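Local coordinates for protein Gp26 (Listeria phage P40, PDB 4JZ5) that probably hydrolyses the glycan strands of Listeria peptidoglycan, acting as the glycosyl hydrolase family 25 catalytic domain of a phage endolysin, at residues A[33-38]-A[63-68]; A[39-44]-A[70-75]; A[50-55]-A[78-83]; A[92-97]-A[133-138]; A[151-156]-A[184-189]. All coordinates share one frame; numbering follows the deposited sequence. Where two conformers were deposited one is given.

Interaction 1 (A[33-38]-A[63-68]); sequences PTVNYS and EQHAKG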
# COMPACT_ATOMS: atom_id res chain seq x y z
N PRO A 33 -15.13 -4.83 3.76
CA PRO A 33 -15.78 -5.75 2.81
C PRO A 33 -16.80 -5.09 1.91
O PRO A 33 -17.05 -5.62 0.82
CB PRO A 33 -16.44 -6.78 3.73
CG PRO A 33 -16.64 -6.03 5.04
CD PRO A 33 -15.42 -5.18 5.16
N THR A 34 -17.41 -3.99 2.34
CA THR A 34 -18.33 -3.24 1.51
C THR A 34 -17.85 -1.81 1.39
O THR A 34 -17.60 -1.13 2.39
CB THR A 34 -19.75 -3.25 2.10
OG1 THR A 34 -20.24 -4.59 2.07
CG2 THR A 34 -20.68 -2.36 1.31
N VAL A 35 -17.67 -1.37 0.15
CA VAL A 35 -17.22 -0.03 -0.15
C VAL A 35 -18.11 0.53 -1.24
O VAL A 35 -18.29 -0.12 -2.27
CB VAL A 35 -15.76 -0.04 -0.67
CG1 VAL A 35 -15.31 1.35 -1.12
CG2 VAL A 35 -14.81 -0.60 0.37
N ASN A 36 -18.66 1.72 -1.04
CA ASN A 36 -19.35 2.41 -2.12
C ASN A 36 -18.30 3.11 -2.97
O ASN A 36 -17.91 4.26 -2.70
CB ASN A 36 -20.37 3.41 -1.56
CG ASN A 36 -21.07 4.19 -2.65
OD1 ASN A 36 -20.81 4.00 -3.84
ND2 ASN A 36 -21.93 5.10 -2.25
N TYR A 37 -17.81 2.42 -4.00
CA TYR A 37 -16.68 2.91 -4.77
C TYR A 37 -16.96 4.28 -5.39
O TYR A 37 -16.11 5.17 -5.35
CB TYR A 37 -16.26 1.89 -5.85
CG TYR A 37 -15.90 0.56 -5.24
CD1 TYR A 37 -14.67 0.36 -4.63
CD2 TYR A 37 -16.81 -0.47 -5.22
CE1 TYR A 37 -14.36 -0.86 -4.02
CE2 TYR A 37 -16.52 -1.69 -4.62
CZ TYR A 37 -15.30 -1.87 -4.01
OH TYR A 37 -15.05 -3.08 -3.41
N SER A 38 -18.16 4.46 -5.93
CA SER A 38 -18.50 5.75 -6.52
C SER A 38 -18.47 6.87 -5.48
O SER A 38 -18.20 8.03 -5.81
CB SER A 38 -19.86 5.68 -7.23
OG SER A 38 -20.93 5.48 -6.33
N GLU A 63 -10.17 -8.92 -5.76
CA GLU A 63 -10.83 -8.78 -7.04
C GLU A 63 -12.03 -7.86 -6.95
O GLU A 63 -12.26 -7.06 -7.86
CB GLU A 63 -11.18 -10.14 -7.61
CG GLU A 63 -9.91 -10.94 -7.91
CD GLU A 63 -10.17 -12.33 -8.42
OE1 GLU A 63 -11.24 -12.54 -9.01
OE2 GLU A 63 -9.30 -13.20 -8.23
N GLN A 64 -12.79 -7.95 -5.86
CA GLN A 64 -13.92 -7.05 -5.68
C GLN A 64 -13.48 -5.60 -5.71
O GLN A 64 -14.08 -4.76 -6.39
CB GLN A 64 -14.64 -7.35 -4.37
CG GLN A 64 -15.81 -6.44 -4.11
CD GLN A 64 -16.29 -6.55 -2.69
OE1 GLN A 64 -16.63 -7.65 -2.23
NE2 GLN A 64 -16.33 -5.43 -1.97
N HIS A 65 -12.43 -5.29 -4.96
CA HIS A 65 -11.95 -3.93 -4.88
C HIS A 65 -11.37 -3.47 -6.21
O HIS A 65 -11.62 -2.35 -6.65
CB HIS A 65 -10.92 -3.76 -3.76
CG HIS A 65 -11.53 -3.81 -2.40
ND1 HIS A 65 -10.89 -4.19 -1.25
CD2 HIS A 65 -12.79 -3.50 -2.05
CE1 HIS A 65 -11.74 -4.10 -0.24
NE2 HIS A 65 -12.90 -3.69 -0.70
N ALA A 66 -10.59 -4.32 -6.87
CA ALA A 66 -10.02 -3.94 -8.15
C ALA A 66 -11.12 -3.62 -9.17
O ALA A 66 -11.05 -2.60 -9.87
CB ALA A 66 -9.11 -5.04 -8.69
N LYS A 67 -12.12 -4.48 -9.24
CA LYS A 67 -13.23 -4.26 -10.15
C LYS A 67 -14.02 -3.01 -9.78
O LYS A 67 -14.48 -2.27 -10.65
CB LYS A 67 -14.16 -5.46 -10.18
CG LYS A 67 -13.56 -6.67 -10.86
CD LYS A 67 -14.52 -7.84 -10.93
CE LYS A 67 -14.85 -8.39 -9.56
NZ LYS A 67 -15.67 -9.63 -9.65
N GLY A 68 -14.22 -2.79 -8.49
CA GLY A 68 -15.01 -1.65 -8.05
C GLY A 68 -14.33 -0.33 -8.35
O GLY A 68 -14.97 0.65 -8.73

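Interaction 2 (A[39-44]-A[70-75]); sequences GLKEDV and DKVGMP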
# COMPACT_ATOMS: atom_id res chain seq x y z
N GLY A 39 -18.79 6.52 -4.23
CA GLY A 39 -18.76 7.47 -3.13
C GLY A 39 -17.37 7.94 -2.73
O GLY A 39 -17.25 8.87 -1.93
N LEU A 40 -16.34 7.31 -3.27
CA LEU A 40 -14.97 7.74 -3.03
C LEU A 40 -14.51 8.83 -4.00
O LEU A 40 -13.51 9.51 -3.76
CB LEU A 40 -14.02 6.57 -3.18
CG LEU A 40 -14.29 5.34 -2.32
CD1 LEU A 40 -13.27 4.26 -2.61
CD2 LEU A 40 -14.28 5.68 -0.84
N LYS A 41 -15.23 9.00 -5.10
CA LYS A 41 -14.73 9.81 -6.20
C LYS A 41 -14.59 11.28 -5.86
O LYS A 41 -13.66 11.94 -6.35
CB LYS A 41 -15.62 9.62 -7.42
CG LYS A 41 -15.45 8.25 -8.03
CD LYS A 41 -14.22 8.17 -8.93
CE LYS A 41 -14.41 8.92 -10.25
NZ LYS A 41 -13.26 8.75 -11.18
N GLU A 42 -15.47 11.80 -5.02
CA GLU A 42 -15.43 13.22 -4.71
C GLU A 42 -14.14 13.65 -4.02
O GLU A 42 -13.54 14.66 -4.39
CB GLU A 42 -16.63 13.60 -3.85
CG GLU A 42 -16.72 15.09 -3.57
CD GLU A 42 -18.01 15.48 -2.87
OE1 GLU A 42 -18.24 16.70 -2.72
OE2 GLU A 42 -18.78 14.58 -2.48
N ASP A 43 -13.73 12.90 -3.00
CA ASP A 43 -12.64 13.36 -2.12
C ASP A 43 -11.35 12.55 -2.19
O ASP A 43 -10.32 13.03 -1.74
CB ASP A 43 -13.10 13.35 -0.65
CG ASP A 43 -14.18 14.37 -0.37
OD1 ASP A 43 -14.29 15.35 -1.12
OD2 ASP A 43 -14.91 14.18 0.63
N VAL A 44 -11.41 11.34 -2.73
CA VAL A 44 -10.28 10.43 -2.66
C VAL A 44 -9.52 10.45 -3.97
O VAL A 44 -10.11 10.26 -5.03
CB VAL A 44 -10.74 9.00 -2.36
CG1 VAL A 44 -9.56 8.03 -2.39
CG2 VAL A 44 -11.46 8.94 -1.01
N ASP A 70 -11.94 0.07 -10.69
CA ASP A 70 -11.90 0.19 -12.15
C ASP A 70 -13.24 0.69 -12.70
O ASP A 70 -13.27 1.53 -13.60
CB ASP A 70 -11.55 -1.16 -12.76
CG ASP A 70 -11.35 -1.09 -14.25
OD1 ASP A 70 -10.69 -0.16 -14.76
OD2 ASP A 70 -11.86 -1.99 -14.93
N LYS A 71 -14.35 0.19 -12.16
CA LYS A 71 -15.69 0.57 -12.60
C LYS A 71 -15.85 2.08 -12.66
O LYS A 71 -16.38 2.62 -13.63
CB LYS A 71 -16.71 -0.03 -11.59
CG LYS A 71 -18.15 0.50 -11.65
CD LYS A 71 -19.07 -0.18 -10.60
CE LYS A 71 -18.77 0.24 -9.16
NZ LYS A 71 -19.72 -0.38 -8.20
N VAL A 72 -15.41 2.75 -11.60
CA VAL A 72 -15.62 4.19 -11.42
C VAL A 72 -14.42 5.01 -11.85
O VAL A 72 -14.45 6.24 -11.75
CB VAL A 72 -15.99 4.54 -9.96
CG1 VAL A 72 -17.25 3.80 -9.54
CG2 VAL A 72 -14.85 4.25 -9.00
N GLY A 73 -13.37 4.37 -12.36
CA GLY A 73 -12.18 5.08 -12.80
C GLY A 73 -11.34 5.65 -11.66
O GLY A 73 -10.66 6.65 -11.86
N MET A 74 -11.36 5.02 -10.49
CA MET A 74 -10.48 5.45 -9.41
C MET A 74 -9.10 4.85 -9.62
O MET A 74 -8.98 3.63 -9.65
CB MET A 74 -11.03 4.99 -8.06
CG MET A 74 -10.10 5.29 -6.90
SD MET A 74 -9.87 7.03 -6.50
CE MET A 74 -11.49 7.40 -5.80
N PRO A 75 -8.06 5.68 -9.73
CA PRO A 75 -6.72 5.10 -9.85
C PRO A 75 -6.36 4.35 -8.57
O PRO A 75 -6.72 4.75 -7.47
CB PRO A 75 -5.82 6.32 -10.08
CG PRO A 75 -6.58 7.47 -9.56
CD PRO A 75 -8.04 7.15 -9.76
O HOH W 1 -10.97 9.29 -9.66

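Interaction 3 (A[50-55]-A[78-83]); sequences RSSNGT and LYHYAL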
# COMPACT_ATOMS: atom_id res chain seq x y z
N ARG A 50 -5.03 -4.19 -0.62
CA ARG A 50 -4.18 -5.31 -0.21
C ARG A 50 -4.27 -6.45 -1.21
O ARG A 50 -5.37 -6.90 -1.54
CB ARG A 50 -4.57 -5.82 1.17
CG ARG A 50 -3.54 -6.79 1.75
CD ARG A 50 -3.77 -7.10 3.21
NE ARG A 50 -4.90 -8.00 3.40
CZ ARG A 50 -5.25 -8.51 4.57
NH1 ARG A 50 -4.57 -8.22 5.67
NH2 ARG A 50 -6.30 -9.32 4.63
N SER A 51 -3.11 -6.94 -1.66
CA SER A 51 -3.06 -8.04 -2.60
C SER A 51 -3.10 -9.41 -1.96
O SER A 51 -3.72 -10.34 -2.48
CB SER A 51 -1.77 -7.94 -3.42
OG SER A 51 -0.61 -8.01 -2.62
N SER A 52 -2.41 -9.55 -0.83
CA SER A 52 -2.01 -10.86 -0.35
C SER A 52 -1.37 -10.73 1.02
O SER A 52 -0.82 -9.68 1.37
CB SER A 52 -1.03 -11.50 -1.34
OG SER A 52 -0.13 -10.56 -1.89
N ASN A 53 -1.44 -11.82 1.77
CA ASN A 53 -0.75 -12.02 3.04
C ASN A 53 0.25 -13.14 2.85
O ASN A 53 -0.13 -14.32 2.77
CB ASN A 53 -1.72 -12.46 4.13
CG ASN A 53 -2.57 -11.33 4.68
OD1 ASN A 53 -2.53 -10.20 4.20
ND2 ASN A 53 -3.36 -11.65 5.69
N GLY A 54 1.53 -12.79 2.75
CA GLY A 54 2.55 -13.79 2.47
C GLY A 54 2.22 -14.62 1.24
O GLY A 54 1.68 -14.11 0.26
N THR A 55 2.56 -15.90 1.31
CA THR A 55 2.11 -16.90 0.35
C THR A 55 0.86 -17.62 0.86
O THR A 55 0.39 -18.57 0.25
CB THR A 55 3.20 -17.93 0.06
OG1 THR A 55 3.74 -18.41 1.29
CG2 THR A 55 4.31 -17.34 -0.79
N LEU A 78 -1.55 -1.63 -5.42
CA LEU A 78 -1.62 -2.83 -4.58
C LEU A 78 -0.54 -2.81 -3.52
O LEU A 78 0.56 -2.32 -3.79
CB LEU A 78 -1.38 -4.11 -5.39
CG LEU A 78 -2.24 -4.34 -6.62
CD1 LEU A 78 -1.85 -5.66 -7.26
CD2 LEU A 78 -3.72 -4.29 -6.35
N TYR A 79 -0.82 -3.39 -2.35
CA TYR A 79 0.23 -3.62 -1.37
C TYR A 79 0.17 -5.05 -0.87
O TYR A 79 -0.89 -5.60 -0.60
CB TYR A 79 0.16 -2.61 -0.20
CG TYR A 79 -0.93 -2.84 0.83
CD1 TYR A 79 -0.70 -3.66 1.94
CD2 TYR A 79 -2.17 -2.22 0.74
CE1 TYR A 79 -1.67 -3.87 2.90
CE2 TYR A 79 -3.15 -2.43 1.70
CZ TYR A 79 -2.89 -3.25 2.78
OH TYR A 79 -3.84 -3.49 3.75
N HIS A 80 1.36 -5.63 -0.70
CA HIS A 80 1.54 -6.99 -0.21
C HIS A 80 1.97 -6.97 1.25
O HIS A 80 2.94 -6.28 1.59
CB HIS A 80 2.64 -7.68 -1.01
CG HIS A 80 2.96 -9.04 -0.51
ND1 HIS A 80 4.06 -9.37 0.25
CD2 HIS A 80 2.24 -10.17 -0.67
CE1 HIS A 80 4.01 -10.67 0.52
NE2 HIS A 80 2.91 -11.17 -0.02
N TYR A 81 1.28 -7.72 2.10
CA TYR A 81 1.64 -7.84 3.51
C TYR A 81 2.67 -8.95 3.65
O TYR A 81 2.36 -10.14 3.49
CB TYR A 81 0.41 -8.11 4.39
CG TYR A 81 0.76 -8.03 5.85
CD1 TYR A 81 1.31 -9.12 6.52
CD2 TYR A 81 0.60 -6.85 6.55
CE1 TYR A 81 1.66 -9.03 7.85
CE2 TYR A 81 0.95 -6.76 7.90
CZ TYR A 81 1.49 -7.85 8.52
OH TYR A 81 1.84 -7.77 9.85
N ALA A 82 3.91 -8.57 3.93
CA ALA A 82 5.03 -9.50 3.92
C ALA A 82 5.09 -10.41 5.14
O ALA A 82 4.93 -9.96 6.27
CB ALA A 82 6.32 -8.73 3.84
N LEU A 83 5.40 -11.68 4.88
CA LEU A 83 5.60 -12.69 5.91
C LEU A 83 6.79 -13.59 5.55
O LEU A 83 6.88 -14.72 6.02
CB LEU A 83 4.34 -13.54 6.04
CG LEU A 83 3.14 -12.78 6.61
CD1 LEU A 83 1.85 -13.58 6.46
CD2 LEU A 83 3.36 -12.40 8.06

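Interaction 4 (A[92-97]-A[133-138]); sequences NEANML and QRFIDH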
# COMPACT_ATOMS: atom_id res chain seq x y z
N ASN A 92 9.09 -16.06 -3.58
CA ASN A 92 7.74 -16.59 -3.75
C ASN A 92 6.70 -15.56 -3.31
O ASN A 92 5.65 -15.43 -3.94
CB ASN A 92 7.57 -17.91 -3.01
CG ASN A 92 8.38 -19.03 -3.63
OD1 ASN A 92 8.76 -18.97 -4.79
ND2 ASN A 92 8.63 -20.07 -2.85
N GLU A 93 7.00 -14.80 -2.25
CA GLU A 93 6.10 -13.73 -1.84
C GLU A 93 6.08 -12.60 -2.87
O GLU A 93 5.01 -12.04 -3.16
CB GLU A 93 6.47 -13.19 -0.45
CG GLU A 93 6.07 -14.17 0.65
CD GLU A 93 5.82 -13.54 2.00
OE1 GLU A 93 5.71 -12.29 2.10
OE2 GLU A 93 5.68 -14.32 2.96
N ALA A 94 7.22 -12.25 -3.43
CA ALA A 94 7.24 -11.26 -4.51
C ALA A 94 6.35 -11.72 -5.66
O ALA A 94 5.62 -10.91 -6.24
CB ALA A 94 8.66 -11.03 -4.97
N ASN A 95 6.39 -13.02 -5.97
CA ASN A 95 5.54 -13.55 -7.03
C ASN A 95 4.06 -13.51 -6.69
O ASN A 95 3.23 -13.45 -7.58
CB ASN A 95 5.96 -14.96 -7.38
CG ASN A 95 7.23 -15.00 -8.18
OD1 ASN A 95 7.56 -14.04 -8.88
ND2 ASN A 95 7.95 -16.11 -8.11
N MET A 96 3.70 -13.51 -5.40
CA MET A 96 2.30 -13.31 -5.00
C MET A 96 1.84 -11.93 -5.45
O MET A 96 0.74 -11.76 -5.98
CB MET A 96 2.14 -13.40 -3.48
CG MET A 96 2.29 -14.79 -2.89
SD MET A 96 0.93 -15.94 -3.26
CE MET A 96 -0.41 -15.31 -2.27
N LEU A 97 2.65 -10.92 -5.19
CA LEU A 97 2.30 -9.57 -5.58
C LEU A 97 2.22 -9.45 -7.11
O LEU A 97 1.30 -8.82 -7.64
CB LEU A 97 3.27 -8.56 -4.97
CG LEU A 97 3.03 -7.08 -5.28
CD1 LEU A 97 1.60 -6.61 -4.99
CD2 LEU A 97 4.01 -6.23 -4.52
N GLN A 133 14.91 -5.63 -0.12
CA GLN A 133 15.47 -5.28 -1.42
C GLN A 133 15.27 -6.39 -2.45
O GLN A 133 14.91 -6.11 -3.60
CB GLN A 133 16.96 -4.94 -1.31
CG GLN A 133 17.46 -4.24 -2.56
CD GLN A 133 16.89 -2.86 -2.67
OE1 GLN A 133 17.15 -2.02 -1.81
NE2 GLN A 133 16.02 -2.63 -3.64
N ARG A 134 15.50 -7.64 -2.05
CA ARG A 134 15.29 -8.76 -2.95
C ARG A 134 13.84 -8.81 -3.42
O ARG A 134 13.59 -9.04 -4.62
CB ARG A 134 15.67 -10.08 -2.29
CG ARG A 134 17.16 -10.19 -1.97
CD ARG A 134 17.46 -11.52 -1.28
NE ARG A 134 17.26 -12.64 -2.18
CZ ARG A 134 16.50 -13.71 -1.94
NH1 ARG A 134 15.84 -13.86 -0.80
NH2 ARG A 134 16.40 -14.64 -2.88
N PHE A 135 12.90 -8.60 -2.51
CA PHE A 135 11.49 -8.59 -2.87
C PHE A 135 11.18 -7.50 -3.89
O PHE A 135 10.57 -7.76 -4.93
CB PHE A 135 10.66 -8.39 -1.59
CG PHE A 135 9.17 -8.33 -1.82
CD1 PHE A 135 8.57 -7.18 -2.30
CD2 PHE A 135 8.37 -9.42 -1.52
CE1 PHE A 135 7.20 -7.13 -2.51
CE2 PHE A 135 6.99 -9.37 -1.71
CZ PHE A 135 6.42 -8.22 -2.21
N ILE A 136 11.59 -6.28 -3.59
CA ILE A 136 11.30 -5.12 -4.42
C ILE A 136 11.96 -5.25 -5.79
O ILE A 136 11.31 -5.01 -6.81
CB ILE A 136 11.71 -3.84 -3.68
CG1 ILE A 136 10.76 -3.61 -2.50
CG2 ILE A 136 11.77 -2.64 -4.62
CD1 ILE A 136 11.22 -2.55 -1.53
N ASP A 137 13.23 -5.66 -5.82
CA ASP A 137 13.90 -5.85 -7.09
C ASP A 137 13.16 -6.87 -7.93
O ASP A 137 13.04 -6.71 -9.16
CB ASP A 137 15.31 -6.40 -6.87
CG ASP A 137 16.28 -5.41 -6.23
OD1 ASP A 137 15.96 -4.22 -6.10
OD2 ASP A 137 17.40 -5.85 -5.89
N HIS A 138 12.69 -7.95 -7.32
CA HIS A 138 12.00 -8.97 -8.09
C HIS A 138 10.71 -8.44 -8.70
O HIS A 138 10.44 -8.64 -9.89
CB HIS A 138 11.74 -10.21 -7.23
CG HIS A 138 11.26 -11.37 -8.03
ND1 HIS A 138 12.11 -12.10 -8.83
CD2 HIS A 138 10.04 -11.93 -8.18
CE1 HIS A 138 11.43 -13.06 -9.43
NE2 HIS A 138 10.17 -12.97 -9.05

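Interaction 5 (A[151-156]-A[184-189]); sequences AGDSFW and KPSIPY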
# COMPACT_ATOMS: atom_id res chain seq x y z
N ALA A 151 6.04 1.04 6.16
CA ALA A 151 6.12 0.59 7.54
C ALA A 151 5.78 1.76 8.44
O ALA A 151 5.72 2.93 8.01
CB ALA A 151 7.51 0.05 7.87
N GLY A 152 5.51 1.48 9.71
CA GLY A 152 5.41 2.53 10.70
C GLY A 152 6.76 3.20 10.94
O GLY A 152 7.82 2.59 10.76
N ASP A 153 6.67 4.46 11.34
CA ASP A 153 7.79 5.32 11.69
C ASP A 153 8.90 4.59 12.48
O ASP A 153 10.03 4.48 12.02
CB ASP A 153 7.22 6.50 12.49
CG ASP A 153 8.22 7.61 12.73
OD1 ASP A 153 9.40 7.51 12.33
OD2 ASP A 153 7.81 8.61 13.35
N SER A 154 8.55 4.11 13.66
CA SER A 154 9.49 3.47 14.57
C SER A 154 10.10 2.20 13.98
O SER A 154 11.31 2.00 14.05
CB SER A 154 8.80 3.14 15.89
OG SER A 154 9.70 2.48 16.76
N PHE A 155 9.26 1.34 13.41
CA PHE A 155 9.76 0.11 12.80
C PHE A 155 10.75 0.45 11.69
O PHE A 155 11.81 -0.18 11.56
CB PHE A 155 8.60 -0.70 12.23
CG PHE A 155 9.01 -2.03 11.69
CD1 PHE A 155 9.56 -2.13 10.42
CD2 PHE A 155 8.89 -3.17 12.46
CE1 PHE A 155 9.96 -3.35 9.93
CE2 PHE A 155 9.30 -4.41 11.96
CZ PHE A 155 9.82 -4.49 10.69
N TRP A 156 10.41 1.44 10.87
CA TRP A 156 11.25 1.85 9.75
C TRP A 156 12.64 2.24 10.25
O TRP A 156 13.66 1.78 9.72
CB TRP A 156 10.57 3.02 9.04
CG TRP A 156 11.20 3.50 7.76
CD1 TRP A 156 12.43 4.06 7.61
CD2 TRP A 156 10.60 3.49 6.47
NE1 TRP A 156 12.65 4.38 6.29
CE2 TRP A 156 11.53 4.04 5.57
CE3 TRP A 156 9.37 3.05 5.98
CZ2 TRP A 156 11.27 4.16 4.21
CZ3 TRP A 156 9.11 3.19 4.62
CH2 TRP A 156 10.06 3.73 3.75
N LYS A 184 2.97 13.77 12.98
CA LYS A 184 3.63 13.43 11.74
C LYS A 184 4.74 12.41 11.98
O LYS A 184 5.26 12.30 13.08
CB LYS A 184 4.22 14.67 11.08
CG LYS A 184 3.16 15.63 10.57
CD LYS A 184 3.75 16.75 9.74
CE LYS A 184 2.66 17.51 9.00
NZ LYS A 184 3.23 18.61 8.17
N PRO A 185 5.14 11.69 10.93
CA PRO A 185 6.28 10.79 11.09
C PRO A 185 7.53 11.54 11.52
O PRO A 185 7.70 12.71 11.20
CB PRO A 185 6.44 10.19 9.69
CG PRO A 185 5.09 10.29 9.09
CD PRO A 185 4.54 11.58 9.60
N SER A 186 8.40 10.85 12.24
CA SER A 186 9.65 11.44 12.67
C SER A 186 10.72 11.40 11.58
O SER A 186 11.83 11.89 11.79
CB SER A 186 10.16 10.71 13.90
OG SER A 186 10.62 9.42 13.56
N ILE A 187 10.38 10.80 10.44
CA ILE A 187 11.28 10.67 9.31
C ILE A 187 10.59 11.23 8.08
O ILE A 187 9.37 11.36 8.06
CB ILE A 187 11.68 9.19 9.05
CG1 ILE A 187 10.45 8.33 8.75
CG2 ILE A 187 12.46 8.65 10.23
CD1 ILE A 187 10.78 6.88 8.48
N PRO A 188 11.35 11.57 7.04
CA PRO A 188 10.70 12.05 5.82
C PRO A 188 9.78 11.01 5.21
O PRO A 188 10.05 9.80 5.28
CB PRO A 188 11.87 12.33 4.88
CG PRO A 188 13.03 12.54 5.78
CD PRO A 188 12.81 11.66 6.96
N TYR A 189 8.70 11.48 4.60
CA TYR A 189 7.76 10.58 3.95
C TYR A 189 7.34 11.15 2.61
O TYR A 189 7.41 12.35 2.37
CB TYR A 189 6.51 10.38 4.82
CG TYR A 189 5.65 11.63 4.96
CD1 TYR A 189 4.71 11.96 4.00
CD2 TYR A 189 5.78 12.47 6.05
CE1 TYR A 189 3.94 13.09 4.10
CE2 TYR A 189 5.01 13.62 6.17
CZ TYR A 189 4.08 13.91 5.20
OH TYR A 189 3.31 15.05 5.31

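Interaction 1 (A[33-38]-A[63-68])
The ring of Y37 lies flat on G68 where a loop packs against a helix flanking the glycosyl hydrolase family 25 barrel. The loop joins parallel strands 25-28 and 46-53; the helix, 62-72, makes the beta-alpha-beta crossover from strand 46-53 to strand 76-81. With CG beside the backbone N (chi1 -58°), the Y37 ring is laid along the helix so that G68 CA comes under its face, 3.6 Å from the Y37 ring centroid. Glycine has no CB to collide with Y37 CE2, and its CA can therefore rest against the ring in a CH-pi contact. Y37 CB lies 3.4 Å from G68 O. V35 O sits above the opposite face, offset toward the rim, so the ring is sandwiched between helix backbone and its own loop. H65 joins from the side: its ring meets that of Y37 rim to rim, with planes 69° apart, and packs on V35 CG2.

The polar part belongs to Q64. Its NE2 donates to P33 O over 2.9 Å, almost straight at 174°, with P33 O in the amide plane of Q64 although the donor stands above the carbonyl plane. A second bond, from Q64 NE2 to Y37 OH, is less certain because the hydroxyl is modelled too close to a neighbour. Farther out, I49 of strand 46-53 backs H65, and R61 helps fix the turn of the Q64 amide, its NH1 bonding Q64 OE1.

Interaction 2 (A[39-44]-A[70-75])
M74 and K41 divide this contact between them, one on the buried side and one at the surface. The setting is the C-terminal end of helix 62-72, closed by a Schellman motif at G73 (phi 72°), against the loop that precedes strand 46-53 of the barrel. The tight part is made by the methyl of M74. Its CE reaches L40 CB at 3.7 Å and V44 CB at 3.9 Å, and lies 3.3 Å from V44 O. Bends at chi2 and chi3 (67° and 71°) curl the thioether back so that the methyl, rather than the sulfur, leads into the loop. Behind this apolar patch stand L26 and V47 of the neighbouring strands.

The other side is more open and polar. K41, an exposed residue, doubles back along V72 in the opposite direction, its CD 4.0 Å from V72 CG2, and its ammonium then meets carbonyls at the helix end. NZ donates to V72 O at 2.8 Å and only weakly to G73 O; a positive charge here would probably suit the negative end of the helix dipole. A water accepts a bond from K41 NZ at 2.8 Å and donates a long, weak one to G73 O at 3.5 Å.

Interaction 3 (A[50-55]-A[78-83])
Parallel strands 46-53 and 76-81 of the barrel run side by side here, and a beta bulge interrupts their register: S51 and S52 together stand opposite H80, between the pairs R50-Y79 and N53-Y81. S51 N donates to Y79 O at 2.8 Å, Y81 N to S52 O at 3.0 Å, and G54 N to Y81 O at 2.9 Å. Because the bulge adds one residue, the two pairs put their side chains on the same face. There CA and CB of R50 lie over the Y79 ring, CA 3.8 Å from its centroid in a CH-pi contact. The polar ends lead elsewhere: R50 NE forms a salt bridge with D59, and Y81 OH is bonded to E120.

H80 faces the other way, toward helix 87-106. Its CG is anti to the backbone N (chi1 176°), which carries the imidazole alongside the neighbouring strand. As modelled, H80 NE2 donates to G54 O at 3.2 Å and 171°, but it stands above the carbonyl plane and the ring is crowded, so the bond is only probable. Backbone bonds therefore re-form the register on both sides of the bulge, with the histidine probably reaching one more carbonyl.

Interaction 4 (A[92-97]-A[133-138])
H138 reaches from helix 128-143 across A94 to N95 of helix 87-106, two neighbouring helices on the outside of the barrel whose local axes approach to 8.8 Å at a crossing angle of -40°. Its CB starts against A94 CB at 3.9 Å, and CG stays near the same methyl. CD2 comes closer, 3.6 Å from A94 CB, and NE2 at the far edge donates to N95 OD1 at 2.8 Å. The bond is bent to 140°: N95 OD1 lies in the imidazole plane, but the donor is tilted from the carbonyl plane of the amide.

The inner half belongs to F135. One face of its ring takes A94 CB, 4.1 Å from the centroid of F135, while L97 CD2 lies at the ring edge, 3.9 Å from F135 CE1. Beyond, the ring meets that of H80 on strand 76-81. The methyl of A94 thus lies between F135 and H138 of the facing helix, with apolar contact toward the sheet and one polar bond on the outer margin.

Interaction 5 (A[151-156]-A[184-189])
D153 OD2 is gripped twice in the conformer described, accepting from S186 N at 2.6 Å and forming a salt bridge with R173. That short length belongs to one of two deposited conformers and is less sure. S186 N comes from above the carboxylate plane, with an N-H...O angle of 161°. The other oxygen, D153 OD1, receives S186 OG at 2.6 Å on its syn lone pair. One serine therefore clasps both carboxylate oxygens, through its amide and its hydroxyl, and the hydroxyl is itself bonded by K157. Two positive side chains close by would probably favour an ionised D153.

One helical turn after D153, W156 offers a ring face to I187 CD1, 3.6 Å from the centroid of its five-membered ring. The approach is tight, with CD1 of I187 only 3.4 Å from CD1 of W156, whose NE1 is held by D162. D153 opens helix 153-158 directly behind G152 at the N-cap. This is a strand-to-helix junction at the C-terminal end of a parallel barrel strand, here fastened to the loop that leads into strand 191-195.

Interactions 1 and 2 secure successive parts of one loop along helix 62-72 and touch each other, but the first is buried around an aromatic ring whereas the second ends in a lysine at the surface. Interaction 3, nearest the centre of the chain, belongs to the sheet and depends mainly on backbone bonds. Interaction 4, a buried and largely apolar helix-helix contact with one side-chain bond, lies against it: E93 probably accepts a bond from L83 N. Interaction 5 reaches the same sheet elsewhere, its centre about 29 Å from that of interaction 1 on the opposite side of the chain's centre, and relies on a carboxylate clasp at a partly buried helix start.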